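Local coordinates for protein BCL9 homolog (PDB 3ZPV) that acts as a transcriptional coactivator in Wnt signalling, represented by its short HD1 domain in complex with a chain of another protein, at residues H6-S11 / A32-Q37. Numbering follows the deposited sequence.
Sequences HIFVFS and AYHCTQ
H34 projects from helix 30-35 toward strand 8-10 and meets F8, V9 and F10 through one hydrogen bond and two aromatic contacts. Its CG lies anti to the backbone N (chi1 -166°), which carries that atom toward the strand. There NE2 donates to the main-chain carbonyl of V9, with NE2 and V9 O 2.9 Å apart. The acceptor lies in the imidazole plane, whereas the donor stands above the carbonyl plane, and the N-H...O angle of 145° makes the bond somewhat bent.

Both aromatic pairs are edge-to-face. The edge of F8 is turned toward the imidazole face, CD2 of F8 lying 3.7 Å from ND1 of H34, with the ring planes at 72°. Over the centre of that face sits F8 CB in a CH-pi contact. H34 in turn presents its own edge to F10: CD2 of H34 lies over one face of the phenyl ring, offset toward the rim and 3.6 Å from F10 CZ.

At the margin, C35 SG approaches CE2 of F8 obliquely in a sulfur-aromatic contact. I31 touches both phenylalanines, and L14 of helix 12-23 also packs on H34.

The aromatic cluster thus ties the C-terminal helix of this small HD1 domain to its N-terminal strand, which continues a parallel beta-sheet with a strand of the partner protein's chain.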
loop_
_atom_site.group_PDB
_atom_site.type_symbol
_atom_site.label_atom_id
_atom_site.label_comp_id
_atom_site.label_asym_id
_atom_site.label_seq_id
_atom_site.Cartn_x
_atom_site.Cartn_y
_atom_site.Cartn_z
ATOM N N HIS L 6 10.523 -11.022 4.131
ATOM C CA HIS L 6 10.866 -10.139 3.013
ATOM C C HIS L 6 9.639 -9.441 2.470
ATOM O O HIS L 6 9.730 -8.643 1.530
ATOM C CB HIS L 6 11.569 -10.906 1.877
ATOM C CG HIS L 6 10.732 -11.968 1.250
ATOM N ND1 HIS L 6 10.565 -13.216 1.823
ATOM C CD2 HIS L 6 10.002 -11.969 0.109
ATOM C CE1 HIS L 6 9.754 -13.933 1.061
ATOM N NE2 HIS L 6 9.404 -13.199 0.012
ATOM N N ILE L 7 8.491 -9.734 3.069
ATOM C CA ILE L 7 7.257 -9.023 2.750
ATOM C C ILE L 7 6.592 -8.595 4.052
ATOM O O ILE L 7 6.372 -9.421 4.916
ATOM C CB ILE L 7 6.297 -9.891 1.960
ATOM C CG1 ILE L 7 6.883 -10.170 0.588
ATOM C CG2 ILE L 7 4.984 -9.167 1.758
ATOM C CD1 ILE L 7 6.149 -11.252 -0.180
ATOM N N PHE L 8 6.331 -7.301 4.187
ATOM C CA PHE L 8 5.553 -6.785 5.278
ATOM C C PHE L 8 4.313 -6.173 4.686
ATOM O O PHE L 8 4.397 -5.281 3.798
ATOM C CB PHE L 8 6.355 -5.773 6.059
ATOM C CG PHE L 8 7.598 -6.343 6.645
ATOM C CD1 PHE L 8 8.751 -6.447 5.880
ATOM C CD2 PHE L 8 7.631 -6.788 7.962
ATOM C CE1 PHE L 8 9.929 -6.962 6.416
ATOM C CE2 PHE L 8 8.807 -7.311 8.508
ATOM C CZ PHE L 8 9.959 -7.386 7.734
ATOM N N VAL L 9 3.159 -6.640 5.171
ATOM C CA VAL L 9 1.874 -6.262 4.598
ATOM C C VAL L 9 1.248 -5.112 5.376
ATOM O O VAL L 9 1.160 -5.151 6.582
ATOM C CB VAL L 9 0.919 -7.442 4.601
ATOM C CG1 VAL L 9 -0.441 -7.042 4.063
ATOM C CG2 VAL L 9 1.475 -8.579 3.756
ATOM N N PHE L 10 0.813 -4.076 4.668
ATOM C CA PHE L 10 0.226 -2.906 5.291
ATOM C C PHE L 10 -1.161 -2.704 4.756
ATOM O O PHE L 10 -1.364 -2.610 3.532
ATOM C CB PHE L 10 1.008 -1.633 4.928
ATOM C CG PHE L 10 2.379 -1.540 5.542
ATOM C CD1 PHE L 10 3.450 -2.220 4.972
ATOM C CD2 PHE L 10 2.605 -0.742 6.643
ATOM C CE1 PHE L 10 4.711 -2.125 5.531
ATOM C CE2 PHE L 10 3.860 -0.647 7.197
ATOM C CZ PHE L 10 4.919 -1.341 6.649
ATOM N N SER L 11 -2.123 -2.556 5.668
ATOM C CA SER L 11 -3.432 -2.006 5.285
ATOM C C SER L 11 -3.276 -0.506 5.082
ATOM O O SER L 11 -2.233 0.059 5.389
ATOM C CB SER L 11 -4.432 -2.288 6.369
ATOM O OG SER L 11 -4.096 -1.558 7.529
ATOM N N ALA L 32 10.404 -0.518 9.951
ATOM C CA ALA L 32 10.737 -0.443 11.376
ATOM C C ALA L 32 9.476 -0.318 12.233
ATOM O O ALA L 32 9.358 -0.959 13.291
ATOM C CB ALA L 32 11.684 0.723 11.640
ATOM N N TYR L 33 8.544 0.517 11.777
ATOM C CA TYR L 33 7.279 0.711 12.484
ATOM C C TYR L 33 6.477 -0.577 12.543
ATOM O O TYR L 33 5.891 -0.915 13.565
ATOM C CB TYR L 33 6.456 1.812 11.806
ATOM C CG TYR L 33 5.027 1.944 12.319
ATOM C CD1 TYR L 33 4.736 2.700 13.438
ATOM C CD2 TYR L 33 3.976 1.328 11.664
ATOM C CE1 TYR L 33 3.441 2.823 13.905
ATOM C CE2 TYR L 33 2.668 1.450 12.122
ATOM C CZ TYR L 33 2.408 2.192 13.254
ATOM O OH TYR L 33 1.109 2.308 13.735
ATOM N N HIS L 34 6.440 -1.282 11.417
ATOM C CA HIS L 34 5.673 -2.524 11.283
ATOM C C HIS L 34 6.163 -3.577 12.283
ATOM O O HIS L 34 5.341 -4.251 12.901
ATOM C CB HIS L 34 5.800 -3.053 9.851
ATOM C CG HIS L 34 4.812 -4.118 9.482
ATOM N ND1 HIS L 34 4.891 -5.412 9.957
ATOM C CD2 HIS L 34 3.747 -4.087 8.645
ATOM C CE1 HIS L 34 3.902 -6.128 9.447
ATOM N NE2 HIS L 34 3.197 -5.349 8.642
ATOM N N CYS L 35 7.473 -3.671 12.459
ATOM C CA CYS L 35 8.095 -4.663 13.345
ATOM C C CYS L 35 7.722 -4.523 14.810
ATOM O O CYS L 35 7.800 -5.495 15.566
ATOM C CB CYS L 35 9.613 -4.599 13.247
ATOM S SG CYS L 35 10.207 -5.263 11.687
ATOM N N THR L 36 7.312 -3.322 15.202
ATOM C CA THR L 36 6.795 -3.054 16.544
ATOM C C THR L 36 5.245 -2.955 16.545
ATOM O O THR L 36 4.686 -2.141 17.261
ATOM C CB THR L 36 7.388 -1.735 17.091
ATOM O OG1 THR L 36 6.726 -0.630 16.458
ATOM C CG2 THR L 36 8.910 -1.653 16.826
ATOM N N GLN L 37 4.549 -3.766 15.753
ATOM C CA GLN L 37 3.066 -3.844 15.885
ATOM C C GLN L 37 2.151 -2.785 15.107
ATOM O O GLN L 37 2.407 -1.559 14.915
ATOM C CB GLN L 37 2.703 -4.005 17.409
ATOM C CG GLN L 37 1.244 -3.783 17.792
ATOM C CD GLN L 37 1.111 -3.207 19.198
ATOM O OE1 GLN L 37 0.513 -2.139 19.410
ATOM N NE2 GLN L 37 1.674 -3.910 20.166
#